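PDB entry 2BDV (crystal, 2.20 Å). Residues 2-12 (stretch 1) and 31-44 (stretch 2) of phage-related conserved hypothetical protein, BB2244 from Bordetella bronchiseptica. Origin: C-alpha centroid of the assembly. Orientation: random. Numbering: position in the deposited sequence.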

# COMPACT_ATOMS: atom_id res chain seq x y z
N CYS A 2 4.40 3.84 5.88
CA CYS A 2 3.17 4.19 5.14
C CYS A 2 1.96 3.92 6.03
O CYS A 2 1.40 2.83 6.00
CB CYS A 2 3.07 3.34 3.87
SG CYS A 2 2.24 4.22 2.53
N GLY A 3 1.57 4.91 6.82
CA GLY A 3 0.46 4.71 7.72
C GLY A 3 -0.83 5.37 7.30
O GLY A 3 -1.86 5.21 7.95
N ARG A 4 -0.78 6.11 6.20
CA ARG A 4 -1.95 6.82 5.71
C ARG A 4 -1.81 7.05 4.21
O ARG A 4 -0.73 7.40 3.74
CB ARG A 4 -2.05 8.16 6.44
CG ARG A 4 -3.43 8.76 6.52
CD ARG A 4 -4.28 8.04 7.57
NE ARG A 4 -3.68 8.08 8.91
CZ ARG A 4 -3.63 9.16 9.69
NH1 ARG A 4 -3.07 9.09 10.89
NH2 ARG A 4 -4.14 10.31 9.28
N ILE A 5 -2.88 6.85 3.46
CA ILE A 5 -2.83 7.07 2.02
C ILE A 5 -4.03 7.90 1.58
O ILE A 5 -4.93 8.20 2.37
CB ILE A 5 -2.88 5.75 1.21
CG1 ILE A 5 -4.18 5.01 1.51
CG2 ILE A 5 -1.63 4.93 1.47
CD1 ILE A 5 -4.44 3.79 0.62
N ALA A 6 -4.04 8.26 0.30
CA ALA A 6 -5.13 9.04 -0.26
C ALA A 6 -5.63 8.43 -1.57
O ALA A 6 -4.84 8.12 -2.46
CB ALA A 6 -4.69 10.49 -0.49
N GLN A 7 -6.94 8.23 -1.66
CA GLN A 7 -7.58 7.70 -2.87
C GLN A 7 -8.67 8.71 -3.25
O GLN A 7 -9.82 8.60 -2.83
CB GLN A 7 -8.21 6.33 -2.62
CG GLN A 7 -7.20 5.21 -2.40
CD GLN A 7 -7.84 3.83 -2.30
OE1 GLN A 7 -8.95 3.69 -1.80
NE2 GLN A 7 -7.12 2.80 -2.76
N LYS A 8 -8.28 9.71 -4.04
CA LYS A 8 -9.21 10.75 -4.46
C LYS A 8 -9.64 10.74 -5.93
O LYS A 8 -10.61 11.41 -6.29
CB LYS A 8 -8.65 12.11 -4.08
CG LYS A 8 -7.15 12.27 -4.23
CD LYS A 8 -6.68 13.49 -3.46
CE LYS A 8 -5.25 13.85 -3.78
NZ LYS A 8 -4.80 15.07 -3.05
N SER A 9 -8.92 10.00 -6.77
CA SER A 9 -9.29 9.93 -8.18
C SER A 9 -10.45 8.98 -8.37
O SER A 9 -10.75 8.15 -7.52
CB SER A 9 -8.12 9.43 -9.02
OG SER A 9 -7.07 10.36 -9.04
N ALA A 10 -11.12 9.12 -9.51
CA ALA A 10 -12.24 8.26 -9.85
C ALA A 10 -11.69 6.84 -9.97
O ALA A 10 -10.60 6.64 -10.50
CB ALA A 10 -12.85 8.70 -11.16
N PRO A 11 -12.44 5.85 -9.49
CA PRO A 11 -11.98 4.46 -9.57
C PRO A 11 -11.65 4.01 -11.00
O PRO A 11 -10.71 3.24 -11.19
CB PRO A 11 -13.14 3.68 -8.95
CG PRO A 11 -14.32 4.57 -9.15
CD PRO A 11 -13.76 5.93 -8.84
N GLU A 12 -12.39 4.50 -12.00
CA GLU A 12 -12.11 4.10 -13.37
C GLU A 12 -10.73 4.57 -13.81
O GLU A 12 -10.14 3.98 -14.72
CB GLU A 12 -13.17 4.64 -14.35
CG GLU A 12 -13.17 6.15 -14.53
CD GLU A 12 -14.17 6.83 -13.63
OE1 GLU A 12 -14.37 8.06 -13.78
OE2 GLU A 12 -14.76 6.13 -12.78
N GLY A 31 -17.51 7.84 -2.90
CA GLY A 31 -16.82 9.11 -2.75
C GLY A 31 -15.33 8.97 -2.51
O GLY A 31 -14.88 7.95 -1.99
N PRO A 32 -14.53 9.99 -2.89
CA PRO A 32 -13.08 9.94 -2.70
C PRO A 32 -12.67 10.10 -1.23
O PRO A 32 -13.34 10.81 -0.46
CB PRO A 32 -12.59 11.09 -3.58
CG PRO A 32 -13.70 12.08 -3.49
CD PRO A 32 -14.93 11.20 -3.62
N ARG A 33 -11.59 9.44 -0.84
CA ARG A 33 -11.09 9.51 0.53
C ARG A 33 -9.69 10.08 0.55
O ARG A 33 -8.75 9.47 0.03
CB ARG A 33 -11.08 8.11 1.15
CG ARG A 33 -12.45 7.45 1.19
CD ARG A 33 -13.39 8.21 2.10
NE ARG A 33 -14.73 8.31 1.53
CZ ARG A 33 -15.73 8.96 2.11
NH1 ARG A 33 -16.92 9.01 1.52
NH2 ARG A 33 -15.55 9.56 3.28
N TYR A 34 -9.55 11.26 1.14
CA TYR A 34 -8.25 11.93 1.22
C TYR A 34 -7.44 11.45 2.43
O TYR A 34 -6.21 11.58 2.44
CB TYR A 34 -8.46 13.46 1.28
CG TYR A 34 -7.19 14.30 1.08
CD1 TYR A 34 -6.39 14.13 -0.06
CD2 TYR A 34 -6.80 15.26 2.02
CE1 TYR A 34 -5.23 14.90 -0.25
CE2 TYR A 34 -5.64 16.03 1.83
CZ TYR A 34 -4.86 15.85 0.70
OH TYR A 34 -3.71 16.59 0.52
N ASN A 35 -8.11 10.89 3.43
CA ASN A 35 -7.45 10.42 4.64
C ASN A 35 -7.82 8.97 4.92
O ASN A 35 -8.86 8.69 5.52
CB ASN A 35 -7.86 11.29 5.83
CG ASN A 35 -7.11 10.94 7.10
OD1 ASN A 35 -5.90 11.12 7.20
ND2 ASN A 35 -7.85 10.43 8.09
N ILE A 36 -6.96 8.04 4.51
CA ILE A 36 -7.23 6.62 4.69
C ILE A 36 -6.22 5.91 5.57
O ILE A 36 -5.04 5.78 5.22
CB ILE A 36 -7.28 5.90 3.33
CG1 ILE A 36 -8.31 6.56 2.42
CG2 ILE A 36 -7.59 4.43 3.54
CD1 ILE A 36 -8.36 6.00 1.02
N PRO A 37 -6.65 5.46 6.76
CA PRO A 37 -5.76 4.76 7.68
C PRO A 37 -6.00 3.26 7.64
O PRO A 37 -6.92 2.79 7.00
CB PRO A 37 -6.16 5.34 9.02
CG PRO A 37 -7.65 5.37 8.89
CD PRO A 37 -7.85 5.95 7.47
N PRO A 38 -5.14 2.50 8.33
CA PRO A 38 -5.28 1.05 8.38
C PRO A 38 -6.59 0.72 9.11
O PRO A 38 -7.11 1.53 9.89
CB PRO A 38 -4.07 0.62 9.19
CG PRO A 38 -3.04 1.63 8.77
CD PRO A 38 -3.82 2.92 8.82
N GLY A 39 -7.14 -0.47 8.85
CA GLY A 39 -8.38 -0.86 9.50
C GLY A 39 -9.61 -0.53 8.69
O GLY A 39 -10.73 -0.78 9.14
N THR A 40 -9.42 0.04 7.51
CA THR A 40 -10.54 0.36 6.64
C THR A 40 -10.47 -0.55 5.42
O THR A 40 -9.63 -1.45 5.36
CB THR A 40 -10.50 1.83 6.18
OG1 THR A 40 -9.37 2.04 5.34
CG2 THR A 40 -10.41 2.77 7.39
N ARG A 41 -11.35 -0.31 4.45
CA ARG A 41 -11.39 -1.11 3.23
C ARG A 41 -11.02 -0.24 2.03
O ARG A 41 -11.90 0.21 1.29
CB ARG A 41 -12.80 -1.67 3.01
CG ARG A 41 -13.40 -2.41 4.19
CD ARG A 41 -12.87 -3.82 4.29
NE ARG A 41 -13.58 -4.58 5.31
CZ ARG A 41 -14.87 -4.90 5.26
NH1 ARG A 41 -15.61 -4.51 4.23
NH2 ARG A 41 -15.43 -5.60 6.24
N PRO A 42 -9.72 0.00 1.81
CA PRO A 42 -9.34 0.83 0.67
C PRO A 42 -9.54 0.08 -0.64
O PRO A 42 -9.58 -1.15 -0.65
CB PRO A 42 -7.85 1.11 0.91
CG PRO A 42 -7.63 0.77 2.37
CD PRO A 42 -8.55 -0.39 2.60
N LEU A 43 -9.69 0.82 -1.73
CA LEU A 43 -9.84 0.20 -3.04
C LEU A 43 -8.55 -0.55 -3.35
O LEU A 43 -7.47 -0.10 -2.99
CB LEU A 43 -10.03 1.25 -4.12
CG LEU A 43 -11.44 1.82 -4.28
CD1 LEU A 43 -11.40 3.03 -5.20
CD2 LEU A 43 -12.34 0.73 -4.85
N THR A 44 -8.68 -1.71 -3.99
CA THR A 44 -7.52 -2.50 -4.39
C THR A 44 -7.83 -3.14 -5.74
O THR A 44 -8.99 -3.29 -6.12
CB THR A 44 -7.17 -3.66 -3.39
OG1 THR A 44 -8.06 -4.76 -3.60
CG2 THR A 44 -7.28 -3.20 -1.95

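The two stretches run antiparallel, paired through their backbones at two places, I5 with I36 and Q7 with R33. One more residue lies between these pairs on stretch 2 than on stretch 1, so the register shifts by one: a beta bulge. Together the stretches bury 785 Å² of surface.

The contact begins at G3, whose carbonyl O lies 3.1 Å from P38 CD. Proline has no amide hydrogen to offer, so this is a close approach rather than a hydrogen bond. R4 follows with a long, folded side chain. Its CA-to-CB bond points sideways, yet the chain bends back until NH2 donates to N35 OD1 at 2.8 Å, with the amide oxygen near the plane of the guanidinium, where its N-H groups point. The aliphatic part is used as well: R4 CD packs 3.6 Å from P37 CB. R4 CA also makes a CA-H...O contact of 3.3 Å with I36 O.

That same oxygen accepts the first backbone hydrogen bond, from I5 N to I36 O at 3.0 Å, and I36 N returns one to I5 O at 3.0 Å. The side chains of I5, I36, Q7 and R33 lie on one face of the sheet. Here branched, apolar isoleucines suit a buried site: I5 CG1 meets I36 CB at 3.7 Å, and I5 CD1 reaches P42 CB at 4.3 Å.

A6 sits beside the bulge. Its small methyl group fits close to the opposing backbone, with A6 CB 3.5 Å from Y34 O, and touches the tyrosine ring at Y34 CD1, 4.0 Å away.

Q7 joins the most elements. Its backbone forms a reciprocal pair with R33, Q7 N to R33 O and R33 N to Q7 O, both 2.8 Å. Its side chain extends to the later strand, where the amide acts like a piece of backbone: L43 N donates to Q7 OE1 at 3.0 Å, and Q7 NE2 donates to L43 O at 2.9 Å. A primary amide, with donor and acceptor side by side, matches the N-H and C=O of a single residue. The methylene part is not idle, since Q7 CB lies 3.7 Å from I36 CD1.

Beyond the paired segment, contacts thin out. K8 O approaches P32 CB at 3.4 Å, S9 and A10 turn their CA-to-CB bonds away, and P11 makes a last apolar touch, CB to L43 CD1 at 4.2 Å.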